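Peptidase S15/CocE/NonD (Thaumarchaeota archaeon SCGC AB-539-E09, PDB 4PF1) acts as a serine aminopeptidase with an alpha/beta hydrolase fold, probably removing N-terminal residues from peptides. Local coordinates at residues A[319-325]-A[372-378]; A[330-335]-A[346-352]. All blocks are in the same frame, centred on the assembly; numbering follows the deposited sequence.

Interaction 1. Residues A[319-325]-A[372-378]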
loop_
_atom_site.group_PDB
_atom_site.type_symbol
_atom_site.label_atom_id
_atom_site.label_comp_id
_atom_site.label_asym_id
_atom_site.label_seq_id
_atom_site.Cartn_x
_atom_site.Cartn_y
_atom_site.Cartn_z
ATOM N N VAL A 319 42.282 -8.717 -13.005
ATOM C CA VAL A 319 41.411 -7.927 -12.122
ATOM C C VAL A 319 40.471 -6.981 -12.898
ATOM O O VAL A 319 40.910 -6.214 -13.754
ATOM C CB VAL A 319 42.232 -7.153 -11.046
ATOM C CG1 VAL A 319 41.318 -6.397 -10.086
ATOM C CG2 VAL A 319 43.143 -8.092 -10.270
ATOM N N HIS A 320 39.173 -7.039 -12.551
ATOM C CA HIS A 320 38.114 -6.173 -13.071
ATOM C C HIS A 320 37.296 -5.636 -11.902
ATOM O O HIS A 320 36.955 -6.398 -10.997
ATOM C CB HIS A 320 37.205 -6.928 -14.052
ATOM C CG HIS A 320 37.931 -7.568 -15.191
ATOM N ND1 HIS A 320 38.142 -6.894 -16.380
ATOM C CD2 HIS A 320 38.460 -8.808 -15.289
ATOM C CE1 HIS A 320 38.791 -7.742 -17.160
ATOM N NE2 HIS A 320 39.009 -8.906 -16.544
ATOM N N PHE A 321 36.983 -4.331 -11.912
ATOM C CA PHE A 321 36.192 -3.709 -10.851
ATOM C C PHE A 321 34.867 -3.184 -11.400
ATOM O O PHE A 321 34.851 -2.418 -12.363
ATOM C CB PHE A 321 36.992 -2.585 -10.163
ATOM C CG PHE A 321 36.279 -1.783 -9.094
ATOM C CD1 PHE A 321 35.536 -2.416 -8.102
ATOM C CD2 PHE A 321 36.418 -0.401 -9.033
ATOM C CE1 PHE A 321 34.891 -1.675 -7.108
ATOM C CE2 PHE A 321 35.779 0.340 -8.033
ATOM C CZ PHE A 321 35.020 -0.302 -7.079
ATOM N N VAL A 322 33.756 -3.624 -10.791
ATOM C CA VAL A 322 32.404 -3.203 -11.156
ATOM C C VAL A 322 31.798 -2.462 -9.964
ATOM O O VAL A 322 31.761 -3.003 -8.860
ATOM C CB VAL A 322 31.505 -4.388 -11.625
ATOM C CG1 VAL A 322 30.110 -3.900 -12.018
ATOM C CG2 VAL A 322 32.147 -5.149 -12.781
ATOM N N LEU A 323 31.365 -1.211 -10.185
ATOM C CA LEU A 323 30.760 -0.372 -9.154
ATOM C C LEU A 323 29.361 0.060 -9.607
ATOM O O LEU A 323 29.223 0.925 -10.478
ATOM C CB LEU A 323 31.677 0.839 -8.864
ATOM C CG LEU A 323 31.344 1.738 -7.660
ATOM C CD1 LEU A 323 31.300 0.945 -6.348
ATOM C CD2 LEU A 323 32.358 2.842 -7.537
ATOM N N GLY A 324 28.345 -0.611 -9.069
ATOM C CA GLY A 324 26.948 -0.365 -9.418
ATOM C C GLY A 324 26.188 0.509 -8.435
ATOM O O GLY A 324 26.681 0.781 -7.336
ATOM N N PRO A 325 24.955 0.959 -8.803
ATOM C CA PRO A 325 24.170 1.812 -7.884
ATOM C C PRO A 325 23.410 0.941 -6.891
ATOM O O PRO A 325 22.173 0.939 -6.847
ATOM C CB PRO A 325 23.228 2.545 -8.839
ATOM C CG PRO A 325 22.957 1.533 -9.925
ATOM C CD PRO A 325 24.209 0.682 -10.052
ATOM N N ILE A 372 35.598 -6.999 -21.202
ATOM C CA ILE A 372 35.170 -6.356 -19.960
ATOM C C ILE A 372 36.188 -5.262 -19.639
ATOM O O ILE A 372 37.392 -5.533 -19.677
ATOM C CB ILE A 372 35.021 -7.391 -18.789
ATOM C CG1 ILE A 372 34.032 -8.525 -19.155
ATOM C CG2 ILE A 372 34.606 -6.703 -17.465
ATOM C CD1 ILE A 372 34.238 -9.818 -18.373
ATOM N N PRO A 373 35.752 -4.011 -19.353
ATOM C CA PRO A 373 36.733 -2.960 -19.043
ATOM C C PRO A 373 37.411 -3.184 -17.690
ATOM O O PRO A 373 36.957 -4.018 -16.894
ATOM C CB PRO A 373 35.885 -1.685 -19.033
ATOM C CG PRO A 373 34.526 -2.143 -18.635
ATOM C CD PRO A 373 34.366 -3.499 -19.275
ATOM N N ARG A 374 38.498 -2.441 -17.430
ATOM C CA ARG A 374 39.204 -2.476 -16.152
ATOM C C ARG A 374 38.236 -2.067 -15.044
ATOM O O ARG A 374 38.163 -2.728 -14.008
ATOM C CB ARG A 374 40.419 -1.526 -16.195
ATOM C CG ARG A 374 41.376 -1.656 -15.007
ATOM C CD ARG A 374 42.510 -2.650 -15.246
ATOM N NE ARG A 374 43.111 -2.527 -16.580
ATOM C CZ ARG A 374 44.103 -1.696 -16.885
ATOM N NH1 ARG A 374 44.585 -1.654 -18.121
ATOM N NH2 ARG A 374 44.617 -0.893 -15.960
ATOM N N VAL A 375 37.458 -0.993 -15.298
ATOM C CA VAL A 375 36.467 -0.467 -14.366
ATOM C C VAL A 375 35.130 -0.259 -15.100
ATOM O O VAL A 375 35.083 0.363 -16.165
ATOM C CB VAL A 375 36.957 0.833 -13.655
ATOM C CG1 VAL A 375 35.850 1.461 -12.808
ATOM C CG2 VAL A 375 38.190 0.560 -12.797
ATOM N N LEU A 376 34.058 -0.816 -14.534
ATOM C CA LEU A 376 32.700 -0.667 -15.034
ATOM C C LEU A 376 31.924 0.077 -13.958
ATOM O O LEU A 376 31.676 -0.472 -12.886
ATOM C CB LEU A 376 32.092 -2.049 -15.362
ATOM C CG LEU A 376 30.719 -2.073 -16.051
ATOM C CD1 LEU A 376 30.746 -1.345 -17.398
ATOM C CD2 LEU A 376 30.249 -3.495 -16.249
ATOM N N SER A 377 31.681 1.374 -14.184
ATOM C CA SER A 377 31.062 2.237 -13.184
ATOM C C SER A 377 29.719 2.785 -13.643
ATOM O O SER A 377 29.602 3.314 -14.751
ATOM C CB SER A 377 32.003 3.387 -12.832
ATOM O OG SER A 377 31.379 4.360 -12.010
ATOM N N TYR A 378 28.707 2.669 -12.776
ATOM C CA TYR A 378 27.389 3.233 -13.035
ATOM C C TYR A 378 27.335 4.607 -12.416
ATOM O O TYR A 378 27.590 4.762 -11.218
ATOM C CB TYR A 378 26.277 2.336 -12.479
ATOM C CG TYR A 378 24.875 2.786 -12.844
ATOM C CD1 TYR A 378 24.236 3.798 -12.129
ATOM C CD2 TYR A 378 24.159 2.149 -13.853
ATOM C CE1 TYR A 378 22.931 4.187 -12.433
ATOM C CE2 TYR A 378 22.854 2.531 -14.168
ATOM C CZ TYR A 378 22.242 3.545 -13.449
ATOM O OH TYR A 378 20.947 3.899 -13.730
HETATM O O HOH W 1 35.096 -4.122 -15.037
HETATM O O HOH W 2 29.695 3.503 -10.040
#
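H320 sets CG anti to its carbonyl carbon (chi1 -55°), which carries the imidazole across to P373, while Y378 holds CG anti to its backbone N (chi1 -174°) and brings its ring up against P325. Between these two ends run neighbouring parallel strands of the alpha/beta hydrolase sheet, 319-324 and 375-378. Four nearly straight backbone bonds join them: F321 N to R374 O, L376 N to F321 O (2.8 Å), L323 N to L376 O (2.8 Å) and Y378 N to L323 O. At the first end H320 ND1 donates to P373 O (3.2 Å). The oxygen lies in the ring plane, but the donor stands above the carbonyl plane. I372 CG2 lies 3.7 Å from H320 ND1. A water gives hydrogens to P373 O and F321 O. At the other end P325 CG sits over one face of the Y378 ring, a CH-pi contact 3.7 Å from the centroid, and Y378 OH bonds to N383 and E344. V322 and L376 lie side by side on one sheet face, with CG2 of V322 4.0 Å from CB of L376; F321 and V375 share the other face. A second water donates to L323 O and Y378 O and accepts from S377 OG, which also bonds S563. The backbone hydrogen bonds thus fix the register, while one imidazole and one proline-aromatic contact close its two ends.

Interaction 2. Residues A[330-335]-A[346-352]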
loop_
_atom_site.group_PDB
_atom_site.type_symbol
_atom_site.label_atom_id
_atom_site.label_comp_id
_atom_site.label_asym_id
_atom_site.label_seq_id
_atom_site.Cartn_x
_atom_site.Cartn_y
_atom_site.Cartn_z
ATOM N N GLN A 330 21.914 -5.742 -3.570
ATOM C CA GLN A 330 21.359 -5.463 -4.908
ATOM C C GLN A 330 22.208 -5.952 -6.101
ATOM O O GLN A 330 21.656 -6.173 -7.185
ATOM C CB GLN A 330 21.048 -3.984 -5.064
ATOM C CG GLN A 330 19.628 -3.657 -4.632
ATOM C CD GLN A 330 19.300 -2.195 -4.749
ATOM O OE1 GLN A 330 20.142 -1.313 -4.539
ATOM N NE2 GLN A 330 18.047 -1.908 -5.046
ATOM N N GLY A 331 23.511 -6.124 -5.906
ATOM C CA GLY A 331 24.379 -6.663 -6.951
ATOM C C GLY A 331 24.089 -8.136 -7.208
ATOM O O GLY A 331 24.352 -8.646 -8.302
ATOM N N ARG A 332 23.487 -8.816 -6.202
ATOM C CA ARG A 332 23.155 -10.245 -6.224
ATOM C C ARG A 332 21.647 -10.502 -6.462
ATOM O O ARG A 332 21.202 -11.652 -6.402
ATOM C CB ARG A 332 23.605 -10.898 -4.907
ATOM C CG ARG A 332 25.114 -10.948 -4.740
ATOM C CD ARG A 332 25.499 -11.299 -3.320
ATOM N NE ARG A 332 25.514 -10.120 -2.456
ATOM C CZ ARG A 332 25.439 -10.164 -1.132
ATOM N NH1 ARG A 332 25.340 -11.330 -0.503
ATOM N NH2 ARG A 332 25.468 -9.045 -0.422
ATOM N N ARG A 333 20.870 -9.443 -6.748
ATOM C CA ARG A 333 19.436 -9.568 -7.025
ATOM C C ARG A 333 18.991 -8.471 -8.014
ATOM O O ARG A 333 19.821 -7.949 -8.760
ATOM C CB ARG A 333 18.605 -9.531 -5.709
ATOM C CG ARG A 333 18.688 -8.218 -4.909
ATOM C CD ARG A 333 17.659 -8.191 -3.789
ATOM N NE ARG A 333 17.741 -6.970 -2.980
ATOM C CZ ARG A 333 17.051 -5.858 -3.226
ATOM N NH1 ARG A 333 16.234 -5.793 -4.270
ATOM N NH2 ARG A 333 17.180 -4.802 -2.433
ATOM N N ASP A 334 17.681 -8.156 -8.037
ATOM C CA ASP A 334 17.115 -7.093 -8.862
ATOM C C ASP A 334 17.488 -5.727 -8.281
ATOM O O ASP A 334 17.536 -5.571 -7.055
ATOM C CB ASP A 334 15.586 -7.238 -8.944
ATOM C CG ASP A 334 14.904 -7.177 -7.590
ATOM O OD1 ASP A 334 15.180 -8.058 -6.746
ATOM O OD2 ASP A 334 14.143 -6.211 -7.353
ATOM N N ALA A 335 17.769 -4.743 -9.148
ATOM C CA ALA A 335 18.109 -3.398 -8.694
ATOM C C ALA A 335 17.621 -2.338 -9.684
ATOM O O ALA A 335 18.431 -1.693 -10.368
ATOM C CB ALA A 335 19.606 -3.277 -8.466
ATOM N N ASP A 346 16.718 -3.024 -14.616
ATOM C CA ASP A 346 17.295 -3.887 -13.589
ATOM C C ASP A 346 18.815 -3.967 -13.791
ATOM O O ASP A 346 19.305 -4.839 -14.514
ATOM C CB ASP A 346 16.631 -5.289 -13.607
ATOM C CG ASP A 346 17.207 -6.289 -12.614
ATOM O OD1 ASP A 346 17.993 -5.871 -11.737
ATOM O OD2 ASP A 346 16.888 -7.487 -12.731
ATOM N N THR A 347 19.550 -3.043 -13.140
ATOM C CA THR A 347 21.014 -2.935 -13.222
ATOM C C THR A 347 21.716 -4.184 -12.648
ATOM O O THR A 347 22.802 -4.536 -13.108
ATOM C CB THR A 347 21.496 -1.662 -12.505
ATOM O OG1 THR A 347 21.154 -1.746 -11.123
ATOM C CG2 THR A 347 20.916 -0.391 -13.112
ATOM N N GLY A 348 21.095 -4.810 -11.642
ATOM C CA GLY A 348 21.602 -6.019 -10.999
ATOM C C GLY A 348 21.570 -7.197 -11.947
ATOM O O GLY A 348 22.610 -7.803 -12.229
ATOM N N GLY A 349 20.381 -7.466 -12.490
ATOM C CA GLY A 349 20.162 -8.508 -13.491
ATOM C C GLY A 349 20.940 -8.266 -14.775
ATOM O O GLY A 349 21.424 -9.221 -15.391
ATOM N N TRP A 350 21.093 -6.973 -15.176
ATOM C CA TRP A 350 21.858 -6.595 -16.374
ATOM C C TRP A 350 23.330 -6.966 -16.202
ATOM O O TRP A 350 23.942 -7.467 -17.142
ATOM C CB TRP A 350 21.726 -5.087 -16.685
ATOM C CG TRP A 350 22.541 -4.650 -17.872
ATOM C CD1 TRP A 350 22.166 -4.690 -19.181
ATOM C CD2 TRP A 350 23.903 -4.186 -17.859
ATOM N NE1 TRP A 350 23.206 -4.281 -19.987
ATOM C CE2 TRP A 350 24.286 -3.969 -19.200
ATOM C CE3 TRP A 350 24.840 -3.935 -16.838
ATOM C CZ2 TRP A 350 25.558 -3.498 -19.550
ATOM C CZ3 TRP A 350 26.106 -3.486 -17.187
ATOM C CH2 TRP A 350 26.452 -3.264 -18.526
ATOM N N PHE A 351 23.905 -6.684 -15.016
ATOM C CA PHE A 351 25.306 -6.987 -14.732
ATOM C C PHE A 351 25.569 -8.499 -14.764
ATOM O O PHE A 351 26.556 -8.926 -15.362
ATOM C CB PHE A 351 25.754 -6.391 -13.373
ATOM C CG PHE A 351 26.972 -7.084 -12.796
ATOM C CD1 PHE A 351 28.231 -6.902 -13.363
ATOM C CD2 PHE A 351 26.845 -7.994 -11.752
ATOM C CE1 PHE A 351 29.340 -7.596 -12.880
ATOM C CE2 PHE A 351 27.958 -8.687 -11.270
ATOM C CZ PHE A 351 29.196 -8.481 -11.836
ATOM N N ARG A 352 24.727 -9.294 -14.084
ATOM C CA ARG A 352 24.927 -10.744 -13.999
ATOM C C ARG A 352 24.805 -11.430 -15.359
ATOM O O ARG A 352 25.647 -12.268 -15.683
ATOM C CB ARG A 352 23.974 -11.384 -12.980
ATOM C CG ARG A 352 24.383 -11.091 -11.536
ATOM C CD ARG A 352 23.637 -11.933 -10.500
ATOM N NE ARG A 352 22.178 -11.900 -10.668
ATOM C CZ ARG A 352 21.395 -10.903 -10.266
ATOM N NH1 ARG A 352 21.920 -9.825 -9.696
ATOM N NH2 ARG A 352 20.086 -10.966 -10.454
#
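R352 reaches from the second turn of helix 347-365 to the loop 330-335, while D346, the N-cap residue of that helix, holds the loop's far end. From CB, which points to the loop, the chain passes CG and CD, the latter 4.0 Å from G331 O, and bends at chi3 (-51°). NE bonds outside the two segments; CZ lies 3.7 Å from R333 O. NH1 then donates to G331 O (3.0 Å) and R333 O (3.0 Å). Both oxygens lie near the guanidinium plane, and the bond to R333 is the straighter. G349 CA and R332 O flank opposite faces of the group, and NH2 makes a salt bridge to D92. A leucine here would probably leave the G331 and R333 carbonyls without this shared donor and D92 without its cationic mate. G348 packs against the same loop: a CB on it would collide with R333 O. D346 OD1 takes A335 N (2.8 Å) and the capping G349 N (3.0 Å) from opposite faces of the carboxylate. A335 O accepts two donors from T347: N from above the carbonyl plane, and OG1, 2.8 Å away, in that plane on a lone pair.

In the fold
Strand 319-324, loop 330-335, helix 347-365 and strand 375-379 follow one another in a beta-alpha-beta crossover. Interaction 1 pairs its two parallel strands, and interaction 2 ties the start of the connecting helix to the loop leading into it. Their centres are 13 Å apart, yet side chains meet: V322 CG2 lies 3.7 Å from F351 CE1, and Y378 CE2 lies 3.7 Å from T347 CG2. Between strand and loop sits H328, with S161 and D295 the probable catalytic triad. R332 NH2 bonds to H328 O, and L323 lies near the triad without touching it, so interaction 2 borders the probable active site and interaction 1 lies close by.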